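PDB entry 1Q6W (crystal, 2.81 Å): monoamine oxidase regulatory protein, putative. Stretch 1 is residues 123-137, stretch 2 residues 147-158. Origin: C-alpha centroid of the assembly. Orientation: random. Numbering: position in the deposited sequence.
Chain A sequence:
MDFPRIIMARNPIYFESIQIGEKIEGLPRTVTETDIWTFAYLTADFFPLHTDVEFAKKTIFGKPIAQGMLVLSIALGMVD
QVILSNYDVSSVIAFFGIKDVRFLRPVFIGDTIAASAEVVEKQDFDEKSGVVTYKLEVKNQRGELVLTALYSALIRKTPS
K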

ATOM      1  N   GLN A 123     -19.051   3.442 -11.815  1.00 55.74           N
ATOM      2  CA  GLN A 123     -20.028   2.381 -11.728  1.00 62.15           C
ATOM      3  C   GLN A 123     -21.076   2.803 -10.704  1.00 65.31           C
ATOM      4  O   GLN A 123     -20.734   3.405  -9.682  1.00 63.43           O
ATOM      5  CB  GLN A 123     -19.308   1.130 -11.245  1.00 85.41           C
ATOM      6  CG  GLN A 123     -19.892  -0.192 -11.630  1.00 92.10           C
ATOM      7  CD  GLN A 123     -19.091  -1.336 -11.018  1.00 94.73           C
ATOM      8  OE1 GLN A 123     -17.856  -1.270 -10.939  1.00 98.69           O
ATOM      9  NE2 GLN A 123     -19.788  -2.391 -10.588  1.00 97.86           N
ATOM     10  N   ASP A 124     -22.348   2.531 -10.982  1.00 73.28           N
ATOM     11  CA  ASP A 124     -23.367   2.853  -9.999  1.00 73.57           C
ATOM     12  C   ASP A 124     -23.202   1.781  -8.915  1.00 71.13           C
ATOM     13  O   ASP A 124     -22.754   0.669  -9.203  1.00 71.39           O
ATOM     14  CB  ASP A 124     -24.766   2.790 -10.609  1.00127.73           C
ATOM     15  CG  ASP A 124     -25.833   3.288  -9.654  1.00132.09           C
ATOM     16  OD1 ASP A 124     -25.737   4.453  -9.208  1.00130.87           O
ATOM     17  OD2 ASP A 124     -26.768   2.516  -9.348  1.00130.25           O
ATOM     18  N   PHE A 125     -23.533   2.116  -7.671  1.00 64.27           N
ATOM     19  CA  PHE A 125     -23.397   1.160  -6.581  1.00 61.77           C
ATOM     20  C   PHE A 125     -24.741   0.914  -5.913  1.00 64.06           C
ATOM     21  O   PHE A 125     -25.175  -0.230  -5.756  1.00 64.54           O
ATOM     22  CB  PHE A 125     -22.402   1.679  -5.546  1.00 59.94           C
ATOM     23  CG  PHE A 125     -22.068   0.681  -4.484  1.00 50.55           C
ATOM     24  CD1 PHE A 125     -21.329  -0.456  -4.790  1.00 46.94           C
ATOM     25  CD2 PHE A 125     -22.501   0.868  -3.179  1.00 47.19           C
ATOM     26  CE1 PHE A 125     -21.021  -1.398  -3.813  1.00 45.15           C
ATOM     27  CE2 PHE A 125     -22.200  -0.071  -2.183  1.00 45.26           C
ATOM     28  CZ  PHE A 125     -21.456  -1.208  -2.504  1.00 45.03           C
ATOM     29  N   ASP A 126     -25.383   2.005  -5.511  1.00 68.27           N
ATOM     30  CA  ASP A 126     -26.689   1.960  -4.865  1.00 74.22           C
ATOM     31  C   ASP A 126     -27.359   3.298  -5.132  1.00 78.86           C
ATOM     32  O   ASP A 126     -26.837   4.107  -5.892  1.00 79.53           O
ATOM     33  CB  ASP A 126     -26.548   1.720  -3.356  1.00117.32           C
ATOM     34  CG  ASP A 126     -25.798   2.832  -2.651  1.00117.91           C
ATOM     35  OD1 ASP A 126     -24.611   3.047  -2.970  1.00116.67           O
ATOM     36  OD2 ASP A 126     -26.395   3.494  -1.777  1.00115.18           O
ATOM     37  N   GLU A 127     -28.505   3.536  -4.513  1.00 92.24           N
ATOM     38  CA  GLU A 127     -29.233   4.781  -4.725  1.00 96.66           C
ATOM     39  C   GLU A 127     -28.559   5.997  -4.106  1.00 94.54           C
ATOM     40  O   GLU A 127     -28.926   7.133  -4.416  1.00 92.90           O
ATOM     41  CB  GLU A 127     -30.666   4.657  -4.184  1.00151.84           C
ATOM     42  CG  GLU A 127     -30.776   4.383  -2.685  1.00162.40           C
ATOM     43  CD  GLU A 127     -30.139   3.068  -2.274  1.00168.38           C
ATOM     44  OE1 GLU A 127     -30.498   2.023  -2.855  1.00175.62           O
ATOM     45  OE2 GLU A 127     -29.281   3.078  -1.366  1.00175.63           O
ATOM     46  N   LYS A 128     -27.568   5.766  -3.247  1.00 77.84           N
ATOM     47  CA  LYS A 128     -26.882   6.872  -2.587  1.00 74.32           C
ATOM     48  C   LYS A 128     -25.411   7.069  -2.955  1.00 68.89           C
ATOM     49  O   LYS A 128     -24.784   8.040  -2.526  1.00 68.66           O
ATOM     50  CB  LYS A 128     -27.019   6.733  -1.069  1.00103.54           C
ATOM     51  CG  LYS A 128     -28.455   6.849  -0.588  1.00111.69           C
ATOM     52  CD  LYS A 128     -28.541   6.947   0.921  1.00121.35           C
ATOM     53  CE  LYS A 128     -29.979   7.164   1.366  1.00129.33           C
ATOM     54  NZ  LYS A 128     -30.079   7.373   2.838  1.00141.01           N
ATOM     55  N   SER A 129     -24.858   6.170  -3.758  1.00 76.57           N
ATOM     56  CA  SER A 129     -23.464   6.309  -4.132  1.00 68.48           C
ATOM     57  C   SER A 129     -23.029   5.441  -5.297  1.00 64.45           C
ATOM     58  O   SER A 129     -23.721   4.498  -5.691  1.00 66.50           O
ATOM     59  CB  SER A 129     -22.583   5.989  -2.932  1.00 72.62           C
ATOM     60  OG  SER A 129     -22.740   4.635  -2.558  1.00 66.54           O
ATOM     61  N   GLY A 130     -21.860   5.776  -5.835  1.00 56.55           N
ATOM     62  CA  GLY A 130     -21.284   5.034  -6.943  1.00 49.57           C
ATOM     63  C   GLY A 130     -19.785   4.911  -6.734  1.00 44.11           C
ATOM     64  O   GLY A 130     -19.210   5.665  -5.950  1.00 42.06           O
ATOM     65  N   VAL A 131     -19.142   3.962  -7.406  1.00 58.49           N
ATOM     66  CA  VAL A 131     -17.703   3.819  -7.248  1.00 56.73           C
ATOM     67  C   VAL A 131     -16.958   4.424  -8.431  1.00 53.29           C
ATOM     68  O   VAL A 131     -17.336   4.240  -9.590  1.00 52.06           O
ATOM     69  CB  VAL A 131     -17.273   2.341  -7.089  1.00 63.20           C
ATOM     70  CG1 VAL A 131     -17.936   1.733  -5.875  1.00 63.52           C
ATOM     71  CG2 VAL A 131     -17.630   1.564  -8.322  1.00 63.99           C
ATOM     72  N   VAL A 132     -15.902   5.167  -8.124  1.00 39.75           N
ATOM     73  CA  VAL A 132     -15.082   5.795  -9.142  1.00 36.43           C
ATOM     74  C   VAL A 132     -13.741   5.092  -9.131  1.00 34.15           C
ATOM     75  O   VAL A 132     -13.184   4.817  -8.066  1.00 34.18           O
ATOM     76  CB  VAL A 132     -14.889   7.298  -8.837  1.00 27.53           C
ATOM     77  CG1 VAL A 132     -13.982   7.948  -9.886  1.00 27.66           C
ATOM     78  CG2 VAL A 132     -16.255   7.983  -8.789  1.00 28.76           C
ATOM     79  N   THR A 133     -13.232   4.776 -10.314  1.00 37.69           N
ATOM     80  CA  THR A 133     -11.938   4.117 -10.413  1.00 39.45           C
ATOM     81  C   THR A 133     -10.888   5.053 -11.012  1.00 38.34           C
ATOM     82  O   THR A 133     -11.131   5.707 -12.029  1.00 36.74           O
ATOM     83  CB  THR A 133     -12.029   2.850 -11.271  1.00 38.81           C
ATOM     84  OG1 THR A 133     -12.881   1.909 -10.610  1.00 38.31           O
ATOM     85  CG2 THR A 133     -10.629   2.235 -11.486  1.00 37.31           C
ATOM     86  N   TYR A 134      -9.721   5.103 -10.379  1.00 36.44           N
ATOM     87  CA  TYR A 134      -8.651   5.976 -10.834  1.00 37.08           C
ATOM     88  C   TYR A 134      -7.445   5.199 -11.294  1.00 38.53           C
ATOM     89  O   TYR A 134      -7.157   4.120 -10.783  1.00 38.81           O
ATOM     90  CB  TYR A 134      -8.213   6.925  -9.707  1.00 31.07           C
ATOM     91  CG  TYR A 134      -9.316   7.782  -9.139  1.00 32.48           C
ATOM     92  CD1 TYR A 134     -10.263   7.252  -8.257  1.00 32.85           C
ATOM     93  CD2 TYR A 134      -9.415   9.140  -9.476  1.00 32.41           C
ATOM     94  CE1 TYR A 134     -11.282   8.060  -7.725  1.00 34.35           C
ATOM     95  CE2 TYR A 134     -10.417   9.945  -8.959  1.00 31.54           C
ATOM     96  CZ  TYR A 134     -11.347   9.408  -8.085  1.00 33.72           C
ATOM     97  OH  TYR A 134     -12.341  10.231  -7.576  1.00 33.35           O
ATOM     98  N   LYS A 135      -6.733   5.758 -12.257  1.00 32.99           N
ATOM     99  CA  LYS A 135      -5.516   5.141 -12.742  1.00 36.11           C
ATOM    100  C   LYS A 135      -4.393   5.974 -12.139  1.00 37.42           C
ATOM    101  O   LYS A 135      -4.329   7.182 -12.351  1.00 35.76           O
ATOM    102  CB  LYS A 135      -5.438   5.193 -14.267  1.00 54.20           C
ATOM    103  CG  LYS A 135      -4.262   4.429 -14.834  1.00 59.90           C
ATOM    104  CD  LYS A 135      -4.220   4.529 -16.354  1.00 69.43           C
ATOM    105  CE  LYS A 135      -3.200   3.561 -16.961  1.00 76.94           C
ATOM    106  NZ  LYS A 135      -1.806   3.804 -16.480  1.00 84.70           N
ATOM    107  N   LEU A 136      -3.524   5.338 -11.363  1.00 30.70           N
ATOM    108  CA  LEU A 136      -2.423   6.040 -10.741  1.00 29.05           C
ATOM    109  C   LEU A 136      -1.129   5.829 -11.509  1.00 28.08           C
ATOM    110  O   LEU A 136      -0.807   4.709 -11.922  1.00 27.92           O
ATOM    111  CB  LEU A 136      -2.246   5.556  -9.303  1.00 42.50           C
ATOM    112  CG  LEU A 136      -1.101   6.186  -8.512  1.00 44.11           C
ATOM    113  CD1 LEU A 136      -1.336   7.678  -8.380  1.00 44.01           C
ATOM    114  CD2 LEU A 136      -1.023   5.560  -7.142  1.00 44.65           C
ATOM    115  N   GLU A 137      -0.383   6.911 -11.698  1.00 46.15           N
ATOM    116  CA  GLU A 137       0.895   6.851 -12.392  1.00 45.75           C
ATOM    117  C   GLU A 137       1.934   7.634 -11.619  1.00 44.11           C
ATOM    118  O   GLU A 137       1.705   8.777 -11.239  1.00 46.67           O
ATOM    119  CB  GLU A 137       0.769   7.419 -13.798  1.00 46.23           C
ATOM    120  CG  GLU A 137       0.588   6.365 -14.853  1.00 50.72           C
ATOM    121  CD  GLU A 137       0.414   6.949 -16.234  1.00 55.51           C
ATOM    122  OE1 GLU A 137       1.161   7.890 -16.594  1.00 58.68           O
ATOM    123  OE2 GLU A 137      -0.472   6.454 -16.966  1.00 61.77           O
ATOM    124  N   LEU A 147       5.965   3.397 -11.102  1.00 28.41           N
ATOM    125  CA  LEU A 147       4.886   2.618 -10.518  1.00 27.02           C
ATOM    126  C   LEU A 147       3.559   2.957 -11.165  1.00 26.31           C
ATOM    127  O   LEU A 147       3.325   4.088 -11.575  1.00 27.49           O
ATOM    128  CB  LEU A 147       4.818   2.873  -9.003  1.00 28.02           C
ATOM    129  CG  LEU A 147       3.731   2.192  -8.158  1.00 27.09           C
ATOM    130  CD1 LEU A 147       4.208   2.107  -6.726  1.00 26.64           C
ATOM    131  CD2 LEU A 147       2.408   2.947  -8.239  1.00 25.47           C
ATOM    132  N   THR A 148       2.688   1.963 -11.246  1.00 31.77           N
ATOM    133  CA  THR A 148       1.382   2.167 -11.834  1.00 35.00           C
ATOM    134  C   THR A 148       0.366   1.406 -10.992  1.00 32.72           C
ATOM    135  O   THR A 148       0.686   0.363 -10.426  1.00 32.34           O
ATOM    136  CB  THR A 148       1.351   1.662 -13.304  1.00 45.88           C
ATOM    137  OG1 THR A 148       0.180   2.161 -13.955  1.00 47.64           O
ATOM    138  CG2 THR A 148       1.334   0.141 -13.358  1.00 43.61           C
ATOM    139  N   ALA A 149      -0.848   1.935 -10.889  1.00 25.16           N
ATOM    140  CA  ALA A 149      -1.872   1.269 -10.104  1.00 27.84           C
ATOM    141  C   ALA A 149      -3.295   1.696 -10.447  1.00 29.89           C
ATOM    142  O   ALA A 149      -3.540   2.739 -11.070  1.00 29.20           O
ATOM    143  CB  ALA A 149      -1.621   1.482  -8.616  1.00 25.30           C
ATOM    144  N   LEU A 150      -4.232   0.856 -10.025  1.00 27.18           N
ATOM    145  CA  LEU A 150      -5.647   1.089 -10.241  1.00 30.54           C
ATOM    146  C   LEU A 150      -6.318   1.024  -8.865  1.00 32.45           C
ATOM    147  O   LEU A 150      -6.217   0.016  -8.168  1.00 28.46           O
ATOM    148  CB  LEU A 150      -6.194  -0.004 -11.154  1.00 47.54           C
ATOM    149  CG  LEU A 150      -6.974   0.384 -12.401  1.00 47.53           C
ATOM    150  CD1 LEU A 150      -6.281   1.500 -13.157  1.00 43.87           C
ATOM    151  CD2 LEU A 150      -7.105  -0.850 -13.253  1.00 46.96           C
ATOM    152  N   TYR A 151      -6.972   2.106  -8.456  1.00 26.67           N
ATOM    153  CA  TYR A 151      -7.645   2.111  -7.162  1.00 30.76           C
ATOM    154  C   TYR A 151      -9.023   2.729  -7.308  1.00 28.66           C
ATOM    155  O   TYR A 151      -9.283   3.460  -8.273  1.00 30.35           O
ATOM    156  CB  TYR A 151      -6.807   2.874  -6.124  1.00 27.93           C
ATOM    157  CG  TYR A 151      -6.692   4.374  -6.338  1.00 30.79           C
ATOM    158  CD1 TYR A 151      -7.558   5.253  -5.684  1.00 29.63           C
ATOM    159  CD2 TYR A 151      -5.700   4.913  -7.168  1.00 31.34           C
ATOM    160  CE1 TYR A 151      -7.443   6.625  -5.845  1.00 33.49           C
ATOM    161  CE2 TYR A 151      -5.577   6.293  -7.331  1.00 36.55           C
ATOM    162  CZ  TYR A 151      -6.452   7.146  -6.666  1.00 36.68           C
ATOM    163  OH  TYR A 151      -6.341   8.510  -6.814  1.00 40.72           O
ATOM    164  N   SER A 152      -9.913   2.434  -6.370  1.00 43.69           N
ATOM    165  CA  SER A 152     -11.261   2.981  -6.456  1.00 42.41           C
ATOM    166  C   SER A 152     -11.825   3.456  -5.129  1.00 41.45           C
ATOM    167  O   SER A 152     -11.531   2.897  -4.074  1.00 41.19           O
ATOM    168  CB  SER A 152     -12.189   1.944  -7.052  1.00 39.04           C
ATOM    169  OG  SER A 152     -12.097   0.766  -6.290  1.00 36.18           O
ATOM    170  N   ALA A 153     -12.640   4.502  -5.196  1.00 39.45           N
ATOM    171  CA  ALA A 153     -13.261   5.066  -4.001  1.00 39.97           C
ATOM    172  C   ALA A 153     -14.779   5.075  -4.143  1.00 40.23           C
ATOM    173  O   ALA A 153     -15.313   5.179  -5.243  1.00 40.57           O
ATOM    174  CB  ALA A 153     -12.754   6.484  -3.765  1.00 20.94           C
ATOM    175  N   LEU A 154     -15.471   4.942  -3.025  1.00 35.72           N
ATOM    176  CA  LEU A 154     -16.923   4.959  -3.038  1.00 35.46           C
ATOM    177  C   LEU A 154     -17.352   6.395  -2.694  1.00 36.16           C
ATOM    178  O   LEU A 154     -17.103   6.887  -1.590  1.00 35.48           O
ATOM    179  CB  LEU A 154     -17.456   3.959  -2.010  1.00 49.83           C
ATOM    180  CG  LEU A 154     -18.944   3.638  -2.034  1.00 50.60           C
ATOM    181  CD1 LEU A 154     -19.211   2.375  -1.257  1.00 48.46           C
ATOM    182  CD2 LEU A 154     -19.704   4.793  -1.439  1.00 52.00           C
ATOM    183  N   ILE A 155     -17.971   7.084  -3.646  1.00 57.88           N
ATOM    184  CA  ILE A 155     -18.382   8.454  -3.377  1.00 62.22           C
ATOM    185  C   ILE A 155     -19.892   8.685  -3.475  1.00 63.17           C
ATOM    186  O   ILE A 155     -20.575   8.126  -4.325  1.00 61.79           O
ATOM    187  CB  ILE A 155     -17.637   9.453  -4.297  1.00 63.45           C
ATOM    188  CG1 ILE A 155     -18.198   9.390  -5.698  1.00 61.63           C
ATOM    189  CG2 ILE A 155     -16.149   9.102  -4.363  1.00 56.38           C
ATOM    190  CD1 ILE A 155     -17.513  10.353  -6.636  1.00 68.64           C
ATOM    191  N   ARG A 156     -20.388   9.517  -2.569  1.00 41.67           N
ATOM    192  CA  ARG A 156     -21.799   9.873  -2.462  1.00 45.68           C
ATOM    193  C   ARG A 156     -22.403  10.550  -3.693  1.00 48.57           C
ATOM    194  O   ARG A 156     -21.752  11.348  -4.367  1.00 48.32           O
ATOM    195  CB  ARG A 156     -21.985  10.795  -1.256  1.00 65.06           C
ATOM    196  CG  ARG A 156     -23.413  10.996  -0.831  1.00 65.96           C
ATOM    197  CD  ARG A 156     -23.590  10.483   0.574  1.00 67.00           C
ATOM    198  NE  ARG A 156     -22.698  11.185   1.491  1.00 70.61           N
ATOM    199  CZ  ARG A 156     -22.334  10.720   2.682  1.00 72.75           C
ATOM    200  NH1 ARG A 156     -22.784   9.543   3.111  1.00 75.40           N
ATOM    201  NH2 ARG A 156     -21.522  11.437   3.445  1.00 73.38           N
ATOM    202  N   LYS A 157     -23.663  10.228  -3.966  1.00 50.18           N
ATOM    203  CA  LYS A 157     -24.377  10.814  -5.091  1.00 52.39           C
ATOM    204  C   LYS A 157     -25.109  12.063  -4.618  1.00 51.94           C
ATOM    205  O   LYS A 157     -25.444  12.177  -3.430  1.00 51.64           O
ATOM    206  CB  LYS A 157     -25.368   9.803  -5.688  1.00 62.18           C
ATOM    207  CG  LYS A 157     -24.676   8.656  -6.410  1.00 66.61           C
ATOM    208  CD  LYS A 157     -25.596   7.858  -7.306  1.00 75.85           C
ATOM    209  CE  LYS A 157     -26.510   6.966  -6.502  1.00 82.89           C
ATOM    210  NZ  LYS A 157     -27.314   6.100  -7.404  1.00 95.80           N
ATOM    211  N   THR A 158     -25.350  12.995  -5.539  1.00 74.69           N
ATOM    212  CA  THR A 158     -26.034  14.239  -5.199  1.00 73.50           C
ATOM    213  C   THR A 158     -27.397  13.991  -4.570  1.00 72.14           C
ATOM    214  O   THR A 158     -28.125  13.071  -4.966  1.00 73.17           O
ATOM    215  CB  THR A 158     -26.265  15.130  -6.434  1.00 82.22           C
ATOM    216  OG1 THR A 158     -25.063  15.214  -7.202  1.00 79.98           O
ATOM    217  CG2 THR A 158     -26.665  16.539  -6.007  1.00 78.48           C
TER

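Neighbouring antiparallel strands fix their backbones by a repeating ladder, and side-chain rotamers then decide how the space above and below it is filled. Strands 129-137 and 147-156 illustrate the principle, their directions 155° apart. Gly130, Val132, Tyr134 and Leu136 pair with Ile155, Ala153, Tyr151 and Ala149, each pair joined by two backbone hydrogen bonds; in the tyrosine pair, Tyr134 N donates to Tyr151 O at 2.7 Å and Tyr151 N to Tyr134 O at 3.1 Å.

The side chains of these residues, Gly130 excepted, share one face. Tyr134 takes chi1 m and Tyr151 chi1 p, and their rings lie nearly parallel, with planes at 12°, but slid apart with centroids 5.2 Å from each other. The slide leaves the face of the Tyr151 ring to Tyr134 CB, 3.5 Å from Tyr151 CZ, a CH-pi contact rather than a full stack. The edge of the same ring meets Leu136, whose CB is 3.9 Å from Tyr151 CE2. Farther along, Val132 (chi1 t) brings CG2 to 3.4 Å from Ile155 CD1, at the end of a side chain extended by chi2 t.

On the other face, Leu154 (t, t) reaches across the strand boundary, placing CD1 4.0 Å from Phe125 CE2, over the face of that ring. Lys135 is extended through its first three chi angles and turns at chi4 (m); its NZ forms a salt bridge with Glu137 OE2 at 3.0 Å.

Beyond the ladder, Lys157 N donates to Lys128 O at 2.8 Å. The Lys157 side chain alternates m, t, m, t and reaches along the 126-128 turn, so that its NZ lies 2.9 Å from Asp124 OD1, in a salt bridge, and 2.5 Å from Asp126 O, in a hydrogen bond. Asp126 (chi1 p) in turn accepts a very short hydrogen bond at OD1 from Ser129 OG, 2.5 Å away.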